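Local coordinates for protein Ral guanine nucleotide dissociation stimulator-like 2 (PDB 4JGW) that probably acts as a guanine nucleotide exchange factor for small G proteins and, as a putative effector, associates with GTP-bound Ras and Rap in vitro, at residues E9-W17 with T27-P35; T55-L63 with F75-F86. All blocks are in the same frame, centred on the assembly; numbering follows the deposited sequence.

In the fold
Contact 1 lies at the surface, its centre about 35 Å from the centre of the chain, in the beta hairpin of strands 11-21 and 24-33; contact 2 is buried, its centre about 19 Å from that of the chain, between helices 56-63 and 75-82 of the N-terminal Ras-GEF (REM) part. Their centres are about 27 Å apart and they do not touch. They share no element, but strand 46-54, which pairs with strand 24-33, leads directly into helix 56-63 and joins them along the chain. Main-chain hydrogen bonds carry the hairpin, with side-chain packing on both faces added to them, whereas leucines and aromatic rings hold the helices, with one water between polar groups.

Contact 1. Residues E9-W17 with T27-P35; sequences EEEASVSVW and TVTSRQYRP
Residues 13-17 and 27-33 run antiparallel at 173°, the two arms of a beta hairpin whose axes approach to 4.7 Å. Ser13-Gln32, Ser15-Ser30 and Trp17-Val28 are the hydrogen-bonded pairs, and Val14-Arg31 and Val16-Thr29 alternate with them. A classic beta bulge interrupts this pattern where Ala12 and Ser13 both face Gln32. Gln32 O takes both amides, a short bond from Ala12 N at 2.8 Å and a longer one from Ser13 N, which approaches in the carbonyl plane along a lone pair of Gln32 O.

The two faces of the ladder differ. On one, Val14 CG2 lies alongside the aliphatic start of Arg31, and Val16 spreads its branches, CG1 to Thr27 CG2 and CG2 to Thr29 CG2. On the other, the Trp17 indole lies across Val28: Val28 CB stands over the five-membered ring of Trp17 in a CH-pi contact, 4.0 Å from its centroid, while Val28 CG1 reaches Trp17 CZ2 at 3.6 Å. With chi1 at 71°, Trp17 CG sits between its own N and carbonyl carbon, which folds the indole over the neighbouring strand; Glu19 takes its NE1 hydrogen bond. Gln32 bends at chi2 (68°) so that NE2 can donate to Tyr33 O, and it also bonds Pro43 O.

Strand 46-54 pairs with the far edge of 27-33, making this hairpin the outer part of a larger antiparallel sheet. Past the bulge, Arg34 N closes onto Glu10 O. The extended Arg34 side chain runs beside Glu10, its guanidinium passing Ala12 CB with one face and meeting Glu10 CG at its edge. Nearby, the Tyr33 ring turns its edge to the main chain, bringing CE2 to 3.3 Å from Glu9 O.

Contact 2. Residues T55-L63 with F75-F86; sequences TLEALVRHL and FTPALLATHRAF
Leu56 opens the packing of helix 56-63 against 75-86, within the largely helical N-terminal Ras-GEF (REM) part. Its CD1 meets the edge of the Phe86 ring near the ring plane, 3.8 Å from CE1, just beyond the N-cap where Thr55 OG1 accepts from Ala58 N. One turn on, Leu59 and Phe86 point at each other from opposite directions, Leu59 CD1 reaching the same CE1 of Phe86. Leu59 CB touches both Phe75 CZ and Leu79 CD1, and Leu59 O faces the Phe75 edge, 3.4 Å from CZ.

His62 makes the aromatic contact. Its ring drives an edge into the face of Phe75, a T-shaped pair with planes at 74° and centroids 4.4 Å apart; His62 CD2 sits 3.2 Å above the Phe75 plane, over the ring centre. Both residues hold CG anti to their backbone N (chi1 -172° in His62, -178° in Phe75), which carries each ring across the gap to the other. His62 NE2 bonds Asp72, a tie that would steady the imidazole, and Phe26 packs edge-to-face with it as well.

Leu63 ends the segment, its CG against Leu79 CD1 at 3.8 Å and its CD2 against Thr76 CG2, the latter pair crossing at about a right angle. At this end a water donates to Leu63 O at 2.6 Å and is hydrogen-bonded to Thr76 OG1. Helix 108-128 covers Leu63 and Thr76 through Val121, while Phe416, at the start of helix 416-436, meets the Phe75 ring. With axes 10.7 Å apart, the helices are joined by side chains reaching between them: hydrophobic packing sets most of this interface, and the water is the polar bridge at the Leu63-Thr76 end, while Asp72, in the connection between the helices, holds His62 NE2.

Contact 1. Residues E9-W17 with T27-P35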
loop_
_atom_site.group_PDB
_atom_site.type_symbol
_atom_site.label_atom_id
_atom_site.label_comp_id
_atom_site.label_asym_id
_atom_site.label_seq_id
_atom_site.Cartn_x
_atom_site.Cartn_y
_atom_site.Cartn_z
ATOM N N GLU A 9 -24.122 15.130 21.986
ATOM C CA GLU A 9 -23.463 15.034 20.646
ATOM C C GLU A 9 -23.930 16.134 19.687
ATOM O O GLU A 9 -23.329 16.343 18.630
ATOM C CB GLU A 9 -23.678 13.644 20.030
ATOM C CG GLU A 9 -25.138 13.266 19.777
ATOM C CD GLU A 9 -25.297 11.868 19.196
ATOM O OE1 GLU A 9 -24.395 11.411 18.461
ATOM O OE2 GLU A 9 -26.335 11.228 19.470
ATOM N N GLU A 10 -25.004 16.826 20.062
ATOM C CA GLU A 10 -25.517 17.950 19.287
ATOM C C GLU A 10 -24.715 19.208 19.621
ATOM O O GLU A 10 -24.604 19.588 20.790
ATOM C CB GLU A 10 -27.006 18.166 19.579
ATOM C CG GLU A 10 -27.755 18.967 18.516
ATOM C CD GLU A 10 -28.156 18.131 17.311
ATOM O OE1 GLU A 10 -28.975 17.200 17.474
ATOM O OE2 GLU A 10 -27.661 18.413 16.198
ATOM N N GLU A 11 -24.150 19.841 18.594
ATOM C CA GLU A 11 -23.305 21.021 18.789
ATOM C C GLU A 11 -24.089 22.333 18.752
ATOM O O GLU A 11 -25.157 22.416 18.141
ATOM C CB GLU A 11 -22.149 21.048 17.779
ATOM C CG GLU A 11 -22.557 21.243 16.322
ATOM C CD GLU A 11 -21.362 21.392 15.395
ATOM O OE1 GLU A 11 -20.317 20.754 15.651
ATOM O OE2 GLU A 11 -21.467 22.143 14.404
ATOM N N ALA A 12 -23.542 23.351 19.414
ATOM C CA ALA A 12 -24.168 24.667 19.494
ATOM C C ALA A 12 -23.350 25.747 18.783
ATOM O O ALA A 12 -23.914 26.719 18.275
ATOM C CB ALA A 12 -24.407 25.053 20.951
ATOM N N SER A 13 -22.029 25.567 18.753
ATOM C CA SER A 13 -21.110 26.551 18.172
ATOM C C SER A 13 -19.788 25.919 17.729
ATOM O O SER A 13 -19.279 25.007 18.381
ATOM C CB SER A 13 -20.839 27.677 19.176
ATOM O OG SER A 13 -20.001 28.679 18.624
ATOM N N VAL A 14 -19.245 26.412 16.616
ATOM C CA VAL A 14 -17.926 26.005 16.115
ATOM C C VAL A 14 -17.138 27.237 15.662
ATOM O O VAL A 14 -17.591 27.989 14.793
ATOM C CB VAL A 14 -18.025 24.980 14.945
ATOM C CG1 VAL A 14 -16.664 24.768 14.282
ATOM C CG2 VAL A 14 -18.572 23.647 15.430
ATOM N N SER A 15 -15.963 27.437 16.257
ATOM C CA SER A 15 -15.084 28.548 15.895
ATOM C C SER A 15 -13.766 28.049 15.309
ATOM O O SER A 15 -13.121 27.165 15.876
ATOM C CB SER A 15 -14.820 29.446 17.106
ATOM O OG SER A 15 -16.019 30.054 17.553
ATOM N N VAL A 16 -13.378 28.622 14.170
ATOM C CA VAL A 16 -12.156 28.226 13.466
ATOM C C VAL A 16 -11.301 29.450 13.127
ATOM O O VAL A 16 -11.781 30.394 12.500
ATOM C CB VAL A 16 -12.474 27.435 12.163
ATOM C CG1 VAL A 16 -11.194 26.979 11.470
ATOM C CG2 VAL A 16 -13.372 26.238 12.455
ATOM N N TRP A 17 -10.037 29.423 13.550
ATOM C CA TRP A 17 -9.084 30.487 13.223
ATOM C C TRP A 17 -7.660 29.958 13.035
ATOM O O TRP A 17 -7.344 28.837 13.444
ATOM C CB TRP A 17 -9.122 31.605 14.276
ATOM C CG TRP A 17 -8.547 31.236 15.615
ATOM C CD1 TRP A 17 -7.257 31.408 16.027
ATOM C CD2 TRP A 17 -9.245 30.647 16.720
ATOM N NE1 TRP A 17 -7.105 30.957 17.315
ATOM C CE2 TRP A 17 -8.310 30.485 17.766
ATOM C CE3 TRP A 17 -10.570 30.238 16.929
ATOM C CZ2 TRP A 17 -8.656 29.934 19.006
ATOM C CZ3 TRP A 17 -10.914 29.686 18.160
ATOM C CH2 TRP A 17 -9.958 29.539 19.182
ATOM N N THR A 27 -3.997 25.618 12.639
ATOM C CA THR A 27 -5.423 25.914 12.635
ATOM C C THR A 27 -6.045 25.424 13.940
ATOM O O THR A 27 -6.000 24.231 14.257
ATOM C CB THR A 27 -6.145 25.282 11.422
ATOM O OG1 THR A 27 -5.589 25.804 10.211
ATOM C CG2 THR A 27 -7.635 25.596 11.448
ATOM N N VAL A 28 -6.607 26.359 14.698
ATOM C CA VAL A 28 -7.320 26.026 15.925
ATOM C C VAL A 28 -8.811 25.914 15.629
ATOM O O VAL A 28 -9.391 26.778 14.967
ATOM C CB VAL A 28 -7.069 27.059 17.056
ATOM C CG1 VAL A 28 -7.668 26.571 18.373
ATOM C CG2 VAL A 28 -5.582 27.321 17.227
ATOM N N THR A 29 -9.413 24.830 16.108
ATOM C CA THR A 29 -10.848 24.618 15.998
ATOM C C THR A 29 -11.413 24.417 17.397
ATOM O O THR A 29 -10.870 23.644 18.183
ATOM C CB THR A 29 -11.171 23.392 15.116
ATOM O OG1 THR A 29 -10.476 23.503 13.869
ATOM C CG2 THR A 29 -12.668 23.289 14.847
ATOM N N SER A 30 -12.493 25.127 17.708
ATOM C CA SER A 30 -13.151 25.000 19.002
ATOM C C SER A 30 -14.636 24.720 18.810
ATOM O O SER A 30 -15.376 25.558 18.288
ATOM C CB SER A 30 -12.940 26.260 19.844
ATOM O OG SER A 30 -13.242 26.018 21.206
ATOM N N ARG A 31 -15.060 23.530 19.228
ATOM C CA ARG A 31 -16.439 23.087 19.048
ATOM C C ARG A 31 -17.152 22.980 20.393
ATOM O O ARG A 31 -16.758 22.190 21.256
ATOM C CB ARG A 31 -16.485 21.743 18.310
ATOM C CG ARG A 31 -15.670 21.698 17.019
ATOM C CD ARG A 31 -15.441 20.262 16.554
ATOM N NE ARG A 31 -14.169 20.110 15.845
ATOM C CZ ARG A 31 -12.992 19.909 16.437
ATOM N NH1 ARG A 31 -12.907 19.830 17.762
ATOM N NH2 ARG A 31 -11.891 19.785 15.703
ATOM N N GLN A 32 -18.192 23.791 20.567
ATOM C CA GLN A 32 -19.009 23.757 21.774
ATOM C C GLN A 32 -20.225 22.864 21.550
ATOM O O GLN A 32 -21.049 23.129 20.673
ATOM C CB GLN A 32 -19.444 25.170 22.184
ATOM C CG GLN A 32 -20.263 25.239 23.478
ATOM C CD GLN A 32 -19.455 24.884 24.716
ATOM O OE1 GLN A 32 -18.508 25.583 25.075
ATOM N NE2 GLN A 32 -19.835 23.798 25.379
ATOM N N TYR A 33 -20.319 21.804 22.346
ATOM C CA TYR A 33 -21.452 20.890 22.289
ATOM C C TYR A 33 -22.449 21.187 23.402
ATOM O O TYR A 33 -22.083 21.718 24.453
ATOM C CB TYR A 33 -20.976 19.437 22.383
ATOM C CG TYR A 33 -20.294 18.926 21.132
ATOM C CD1 TYR A 33 -18.915 19.061 20.957
ATOM C CD2 TYR A 33 -21.027 18.307 20.120
ATOM C CE1 TYR A 33 -18.284 18.592 19.808
ATOM C CE2 TYR A 33 -20.407 17.833 18.966
ATOM C CZ TYR A 33 -19.036 17.978 18.817
ATOM O OH TYR A 33 -18.423 17.511 17.678
ATOM N N ARG A 34 -23.712 20.850 23.155
ATOM C CA ARG A 34 -24.752 20.940 24.172
ATOM C C ARG A 34 -24.541 19.828 25.197
ATOM O O ARG A 34 -24.129 18.727 24.832
ATOM C CB ARG A 34 -26.138 20.825 23.538
ATOM C CG ARG A 34 -26.565 22.045 22.730
ATOM C CD ARG A 34 -27.982 21.883 22.202
ATOM N NE ARG A 34 -28.433 23.060 21.461
ATOM C CZ ARG A 34 -28.395 23.185 20.136
ATOM N NH1 ARG A 34 -27.925 22.202 19.376
ATOM N NH2 ARG A 34 -28.832 24.300 19.565
ATOM N N PRO A 35 -24.803 20.116 26.486
ATOM C CA PRO A 35 -24.636 19.094 27.523
ATOM C C PRO A 35 -25.690 17.995 27.400
ATOM O O PRO A 35 -26.795 18.256 26.916
ATOM C CB PRO A 35 -24.824 19.877 28.824
ATOM C CG PRO A 35 -25.647 21.061 28.445
ATOM C CD PRO A 35 -25.247 21.408 27.046
#

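Contact 2. Residues T55-L63 with F75-F86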
loop_
_atom_site.group_PDB
_atom_site.type_symbol
_atom_site.label_atom_id
_atom_site.label_comp_id
_atom_site.label_asym_id
_atom_site.label_seq_id
_atom_site.Cartn_x
_atom_site.Cartn_y
_atom_site.Cartn_z
ATOM N N THR A 55 8.324 24.546 8.487
ATOM C CA THR A 55 9.662 24.067 8.155
ATOM C C THR A 55 9.882 22.686 8.756
ATOM O O THR A 55 9.183 22.288 9.695
ATOM C CB THR A 55 10.768 25.019 8.672
ATOM O OG1 THR A 55 10.727 25.077 10.101
ATOM C CG2 THR A 55 10.600 26.425 8.097
ATOM N N LEU A 56 10.861 21.963 8.217
ATOM C CA LEU A 56 11.218 20.639 8.711
ATOM C C LEU A 56 11.568 20.678 10.202
ATOM O O LEU A 56 11.245 19.750 10.951
ATOM C CB LEU A 56 12.374 20.067 7.886
ATOM C CG LEU A 56 12.608 18.552 7.864
ATOM C CD1 LEU A 56 11.337 17.768 7.540
ATOM C CD2 LEU A 56 13.711 18.217 6.870
ATOM N N GLU A 57 12.211 21.766 10.621
ATOM C CA GLU A 57 12.555 21.994 12.023
ATOM C C GLU A 57 11.304 22.225 12.878
ATOM O O GLU A 57 11.231 21.766 14.023
ATOM C CB GLU A 57 13.509 23.191 12.153
ATOM C CG GLU A 57 14.942 22.943 11.655
ATOM C CD GLU A 57 15.079 22.938 10.131
ATOM O OE1 GLU A 57 14.142 23.378 9.425
ATOM O OE2 GLU A 57 16.138 22.493 9.638
ATOM N N ALA A 58 10.326 22.933 12.315
ATOM C CA ALA A 58 9.069 23.220 13.006
ATOM C C ALA A 58 8.190 21.977 13.128
ATOM O O ALA A 58 7.456 21.822 14.108
ATOM C CB ALA A 58 8.316 24.337 12.302
ATOM N N LEU A 59 8.268 21.099 12.130
ATOM C CA LEU A 59 7.561 19.820 12.165
ATOM C C LEU A 59 8.040 18.974 13.342
ATOM O O LEU A 59 7.234 18.341 14.024
ATOM C CB LEU A 59 7.735 19.048 10.849
ATOM C CG LEU A 59 7.237 19.648 9.527
ATOM C CD1 LEU A 59 7.350 18.626 8.403
ATOM C CD2 LEU A 59 5.812 20.170 9.616
ATOM N N VAL A 60 9.352 18.989 13.577
ATOM C CA VAL A 60 9.971 18.229 14.663
ATOM C C VAL A 60 9.625 18.805 16.042
ATOM O O VAL A 60 9.435 18.050 16.999
ATOM C CB VAL A 60 11.508 18.103 14.467
ATOM C CG1 VAL A 60 12.186 17.496 15.697
ATOM C CG2 VAL A 60 11.814 17.265 13.228
ATOM N N ARG A 61 9.538 20.135 16.136
ATOM C CA ARG A 61 9.105 20.802 17.371
ATOM C C ARG A 61 7.685 20.380 17.741
ATOM O O ARG A 61 7.408 20.056 18.896
ATOM C CB ARG A 61 9.185 22.331 17.248
ATOM C CG ARG A 61 10.594 22.904 17.324
ATOM C CD ARG A 61 10.586 24.417 17.575
ATOM N NE ARG A 61 10.099 25.182 16.425
ATOM C CZ ARG A 61 10.861 25.618 15.423
ATOM N NH1 ARG A 61 12.166 25.370 15.404
ATOM N NH2 ARG A 61 10.315 26.304 14.427
ATOM N N HIS A 62 6.802 20.381 16.745
ATOM C CA HIS A 62 5.419 19.934 16.902
ATOM C C HIS A 62 5.359 18.428 17.197
ATOM O O HIS A 62 4.535 17.980 17.996
ATOM C CB HIS A 62 4.619 20.287 15.642
ATOM C CG HIS A 62 3.144 20.052 15.757
ATOM N ND1 HIS A 62 2.359 20.666 16.710
ATOM C CD2 HIS A 62 2.305 19.294 15.012
ATOM C CE1 HIS A 62 1.104 20.283 16.559
ATOM N NE2 HIS A 62 1.042 19.452 15.533
ATOM N N LEU A 63 6.254 17.666 16.568
ATOM C CA LEU A 63 6.364 16.216 16.784
ATOM C C LEU A 63 6.629 15.880 18.253
ATOM O O LEU A 63 6.026 14.958 18.808
ATOM C CB LEU A 63 7.497 15.636 15.930
ATOM C CG LEU A 63 7.419 14.268 15.234
ATOM C CD1 LEU A 63 8.823 13.664 15.132
ATOM C CD2 LEU A 63 6.464 13.280 15.890
ATOM N N PHE A 75 -1.155 13.956 13.156
ATOM C CA PHE A 75 0.167 14.496 12.830
ATOM C C PHE A 75 1.317 13.495 12.938
ATOM O O PHE A 75 2.066 13.309 11.980
ATOM C CB PHE A 75 0.494 15.740 13.660
ATOM C CG PHE A 75 1.824 16.346 13.320
ATOM C CD1 PHE A 75 1.954 17.195 12.227
ATOM C CD2 PHE A 75 2.954 16.042 14.071
ATOM C CE1 PHE A 75 3.183 17.742 11.896
ATOM C CE2 PHE A 75 4.191 16.588 13.748
ATOM C CZ PHE A 75 4.305 17.440 12.660
ATOM N N THR A 76 1.453 12.877 14.109
ATOM C CA THR A 76 2.553 11.958 14.393
ATOM C C THR A 76 2.602 10.754 13.434
ATOM O O THR A 76 3.639 10.518 12.815
ATOM C CB THR A 76 2.541 11.504 15.880
ATOM O OG1 THR A 76 2.541 12.660 16.727
ATOM C CG2 THR A 76 3.751 10.635 16.208
ATOM N N PRO A 77 1.492 9.997 13.301
ATOM C CA PRO A 77 1.549 8.858 12.380
ATOM C C PRO A 77 1.699 9.266 10.911
ATOM O O PRO A 77 2.378 8.573 10.154
ATOM C CB PRO A 77 0.212 8.143 12.613
ATOM C CG PRO A 77 -0.688 9.189 13.178
ATOM C CD PRO A 77 0.198 10.060 14.010
ATOM N N ALA A 78 1.080 10.382 10.524
ATOM C CA ALA A 78 1.192 10.903 9.161
ATOM C C ALA A 78 2.620 11.304 8.810
ATOM O O ALA A 78 3.111 10.958 7.736
ATOM C CB ALA A 78 0.235 12.074 8.943
ATOM N N LEU A 79 3.281 12.031 9.712
ATOM C CA LEU A 79 4.662 12.466 9.485
ATOM C C LEU A 79 5.588 11.255 9.391
ATOM O O LEU A 79 6.396 11.161 8.465
ATOM C CB LEU A 79 5.148 13.407 10.599
ATOM C CG LEU A 79 6.150 14.545 10.306
ATOM C CD1 LEU A 79 6.790 15.032 11.598
ATOM C CD2 LEU A 79 7.242 14.201 9.295
ATOM N N LEU A 80 5.454 10.334 10.345
ATOM C CA LEU A 80 6.288 9.134 10.393
ATOM C C LEU A 80 6.104 8.242 9.169
ATOM O O LEU A 80 7.055 7.610 8.717
ATOM C CB LEU A 80 6.036 8.333 11.679
ATOM C CG LEU A 80 6.467 8.949 13.019
ATOM C CD1 LEU A 80 6.097 8.027 14.174
ATOM C CD2 LEU A 80 7.961 9.286 13.054
ATOM N N ALA A 81 4.884 8.204 8.637
ATOM C CA ALA A 81 4.567 7.365 7.482
ATOM C C ALA A 81 4.983 7.981 6.144
ATOM O O ALA A 81 5.358 7.258 5.223
ATOM C CB ALA A 81 3.086 7.017 7.466
ATOM N N THR A 82 4.920 9.308 6.044
ATOM C CA THR A 82 5.149 10.002 4.772
ATOM C C THR A 82 6.508 10.707 4.646
ATOM O O THR A 82 6.824 11.237 3.582
ATOM C CB THR A 82 4.033 11.038 4.471
ATOM O OG1 THR A 82 4.045 12.068 5.469
ATOM C CG2 THR A 82 2.658 10.378 4.428
ATOM N N HIS A 83 7.307 10.707 5.713
ATOM C CA HIS A 83 8.527 11.530 5.766
ATOM C C HIS A 83 9.538 11.283 4.639
ATOM O O HIS A 83 10.225 12.209 4.209
ATOM C CB HIS A 83 9.205 11.454 7.141
ATOM C CG HIS A 83 9.990 10.201 7.371
ATOM N ND1 HIS A 83 9.404 9.014 7.758
ATOM C CD2 HIS A 83 11.320 9.954 7.288
ATOM C CE1 HIS A 83 10.338 8.089 7.893
ATOM N NE2 HIS A 83 11.508 8.634 7.616
ATOM N N ARG A 84 9.608 10.044 4.157
ATOM C CA ARG A 84 10.562 9.678 3.110
ATOM C C ARG A 84 10.228 10.298 1.753
ATOM O O ARG A 84 11.027 10.220 0.821
ATOM C CB ARG A 84 10.686 8.158 2.992
ATOM C CG ARG A 84 11.386 7.515 4.169
ATOM C CD ARG A 84 11.839 6.108 3.842
ATOM N NE ARG A 84 12.897 5.679 4.753
ATOM C CZ ARG A 84 13.752 4.693 4.511
ATOM N NH1 ARG A 84 13.690 4.012 3.372
ATOM N NH2 ARG A 84 14.679 4.392 5.411
ATOM N N ALA A 85 9.051 10.914 1.653
ATOM C CA ALA A 85 8.637 11.596 0.429
ATOM C C ALA A 85 9.254 12.990 0.294
ATOM O O ALA A 85 9.412 13.491 -0.823
ATOM C CB ALA A 85 7.118 11.673 0.348
ATOM N N PHE A 86 9.599 13.610 1.423
ATOM C CA PHE A 86 10.130 14.984 1.425
ATOM C C PHE A 86 11.441 15.163 2.200
ATOM O O PHE A 86 12.148 16.155 2.008
ATOM C CB PHE A 86 9.070 15.992 1.905
ATOM C CG PHE A 86 8.489 15.684 3.263
ATOM C CD1 PHE A 86 9.058 16.212 4.416
ATOM C CD2 PHE A 86 7.357 14.879 3.386
ATOM C CE1 PHE A 86 8.519 15.933 5.673
ATOM C CE2 PHE A 86 6.811 14.597 4.637
ATOM C CZ PHE A 86 7.392 15.125 5.779
HETATM O O HOH W 1 3.940 13.415 19.121
#